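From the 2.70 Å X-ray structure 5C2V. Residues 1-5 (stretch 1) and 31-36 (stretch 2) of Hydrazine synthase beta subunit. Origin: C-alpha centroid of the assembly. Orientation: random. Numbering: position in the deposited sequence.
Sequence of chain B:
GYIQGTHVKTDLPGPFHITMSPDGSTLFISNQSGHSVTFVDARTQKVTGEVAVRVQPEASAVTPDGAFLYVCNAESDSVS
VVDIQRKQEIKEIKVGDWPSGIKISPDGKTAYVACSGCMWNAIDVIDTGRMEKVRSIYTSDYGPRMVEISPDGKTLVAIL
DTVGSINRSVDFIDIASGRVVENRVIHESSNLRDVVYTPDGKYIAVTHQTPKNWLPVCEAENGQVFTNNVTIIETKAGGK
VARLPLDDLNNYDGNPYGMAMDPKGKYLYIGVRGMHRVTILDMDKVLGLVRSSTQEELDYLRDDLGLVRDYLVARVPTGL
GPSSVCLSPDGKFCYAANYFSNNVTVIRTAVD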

# COMPACT_ATOMS: atom_id res chain seq x y z
N GLY B 1 -40.84 37.22 -40.41
CA GLY B 1 -40.21 37.65 -39.17
C GLY B 1 -38.72 37.86 -39.33
O GLY B 1 -38.10 37.34 -40.26
N TYR B 2 -38.13 38.61 -38.40
CA TYR B 2 -36.71 38.96 -38.49
C TYR B 2 -35.86 38.21 -37.47
O TYR B 2 -36.29 37.98 -36.34
N ILE B 3 -34.66 37.83 -37.89
CA ILE B 3 -33.68 37.27 -36.97
C ILE B 3 -33.22 38.37 -36.02
O ILE B 3 -32.97 39.50 -36.44
N GLN B 4 -33.13 38.02 -34.74
CA GLN B 4 -32.89 38.99 -33.68
C GLN B 4 -31.64 39.85 -33.93
O GLN B 4 -30.56 39.33 -34.21
N GLY B 5 -31.80 41.16 -33.81
CA GLY B 5 -30.71 42.10 -34.00
C GLY B 5 -30.38 42.38 -35.46
O GLY B 5 -29.43 43.10 -35.76
N ASN B 31 -42.39 32.78 -29.82
CA ASN B 31 -41.55 32.68 -31.01
C ASN B 31 -40.81 33.99 -31.24
O ASN B 31 -41.41 35.01 -31.57
N GLN B 32 -39.49 33.95 -31.07
CA GLN B 32 -38.68 35.15 -31.14
C GLN B 32 -38.62 35.70 -32.56
O GLN B 32 -38.72 36.91 -32.77
N SER B 33 -38.44 34.81 -33.52
CA SER B 33 -38.32 35.20 -34.92
C SER B 33 -39.69 35.25 -35.61
O SER B 33 -39.80 35.68 -36.75
N GLY B 34 -40.72 34.79 -34.91
CA GLY B 34 -42.06 34.77 -35.46
C GLY B 34 -42.92 35.92 -35.00
O GLY B 34 -43.99 36.17 -35.56
N HIS B 35 -42.45 36.63 -33.97
CA HIS B 35 -43.18 37.76 -33.39
C HIS B 35 -44.59 37.37 -32.98
O HIS B 35 -45.53 38.15 -33.12
N SER B 36 -44.74 36.15 -32.47
CA SER B 36 -46.04 35.62 -32.08
C SER B 36 -45.89 34.54 -31.00
O SER B 36 -44.78 34.23 -30.58

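Which side chain hydrogen-bonds directly across the contact? It is His35, whose CA-to-CB bond points toward the first stretch from a backbone with positive phi (54°). Its chi1 of -50° (m) and chi2 of -84° set the ring so that its edge meets the N-terminal segment. The backbone Tyr2 N donates a hydrogen bond to His35 NE2 at 3.1 Å, and the angle of 173° at the hydrogen makes it nearly straight. Because Tyr2 N lies near the ring plane, it meets the in-plane lone pair of NE2, which must therefore be unprotonated in this bond. The other ring nitrogen, ND1, is hydrogen-bonded elsewhere in the structure, so both nitrogens are engaged and the ring orientation is well supported.

How does Gly1 fit so closely against this histidine? Gly1 CA sits 3.5 Å from His35 CD2, again at the ring edge, and makes a CA-H...O contact of 3.1 Å with Ser33 O. A side chain would have no room: an ideal CB on Gly1 would lie only 1.8 Å from Ser33 O and 3.1 Å from His35 CD2. Ser33 itself adopts chi1 of -57° (m) with its CA-to-CB bond sideways; its OG comes no nearer to Ile3 CA than 4.4 Å, a loose contact with no hydrogen bond between them.

What do Tyr2 and Ile3 contribute beyond their backbone? Rather little through their side chains. Tyr2 has chi1 of -63° (m) and a sideways CA-to-CB bond; its CB stays 4.2 Å from His35 NE2, and the residue also touches a crystal neighbour. Its carbonyl is more involved: a water donates a short hydrogen bond to Gln32 O at 2.5 Å and a weak one to Tyr2 O at 3.4 Å, bridging two acceptors that could not bond each other directly. Ile3, in the m,t rotamer (chi1 -70°, chi2 -174°), has its CA-to-CB bond directed away from the second stretch.

How do the two glutamines meet? Gln4 starts toward the second stretch with chi1 at 177° (t), but chi2 of -97° lies between wells and its end leads away. Gln32 behaves differently: its CA-to-CB bond is sideways, yet chi1 of -171° and chi2 of -168°, both t, extend the chain so that its end comes nearer. The result is a contact of 3.8 Å between Gln4 CG and Gln32 NE2, packing without a hydrogen bond between the two amides. Both NE2 atoms are instead hydrogen-bonded elsewhere in the structure, which satisfies these buried polar groups.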

# COMPACT_ATOMS: atom_id res chain seq x y z
CB TYR B 2 -36.53 40.46 -38.29
CG TYR B 2 -37.18 41.30 -39.36
CD1 TYR B 2 -37.00 41.01 -40.70
CD2 TYR B 2 -38.00 42.38 -39.03
CE1 TYR B 2 -37.59 41.77 -41.69
CE2 TYR B 2 -38.60 43.14 -40.01
CZ TYR B 2 -38.39 42.83 -41.34
OH TYR B 2 -38.99 43.59 -42.31
CB ILE B 3 -32.47 36.66 -37.72
CG1 ILE B 3 -32.89 35.40 -38.46
CG2 ILE B 3 -31.34 36.34 -36.75
CD1 ILE B 3 -31.75 34.66 -39.12
CB GLN B 4 -32.76 38.25 -32.34
CG GLN B 4 -32.43 39.17 -31.20
CD GLN B 4 -30.95 39.19 -30.89
OE1 GLN B 4 -30.24 38.21 -31.13
NE2 GLN B 4 -30.48 40.32 -30.40
CB ASN B 31 -42.40 32.32 -32.24
CG ASN B 31 -43.17 31.03 -32.06
OD1 ASN B 31 -42.68 30.08 -31.43
ND2 ASN B 31 -44.38 30.97 -32.60
CB GLN B 32 -37.27 34.88 -30.62
CG GLN B 32 -36.43 36.13 -30.44
CD GLN B 32 -34.96 35.83 -30.21
OE1 GLN B 32 -34.39 34.95 -30.86
NE2 GLN B 32 -34.35 36.56 -29.29
CB SER B 33 -37.39 34.25 -35.66
OG SER B 33 -36.11 34.20 -35.04
CB HIS B 35 -43.21 38.94 -34.36
CG HIS B 35 -41.86 39.28 -34.93
ND1 HIS B 35 -40.97 40.10 -34.27
CD2 HIS B 35 -41.26 38.92 -36.08
CE1 HIS B 35 -39.88 40.23 -35.00
NE2 HIS B 35 -40.03 39.52 -36.11
CB SER B 36 -46.78 35.05 -33.29
OG SER B 36 -46.03 34.02 -33.91
O HOH W 1 -36.76 38.45 -33.02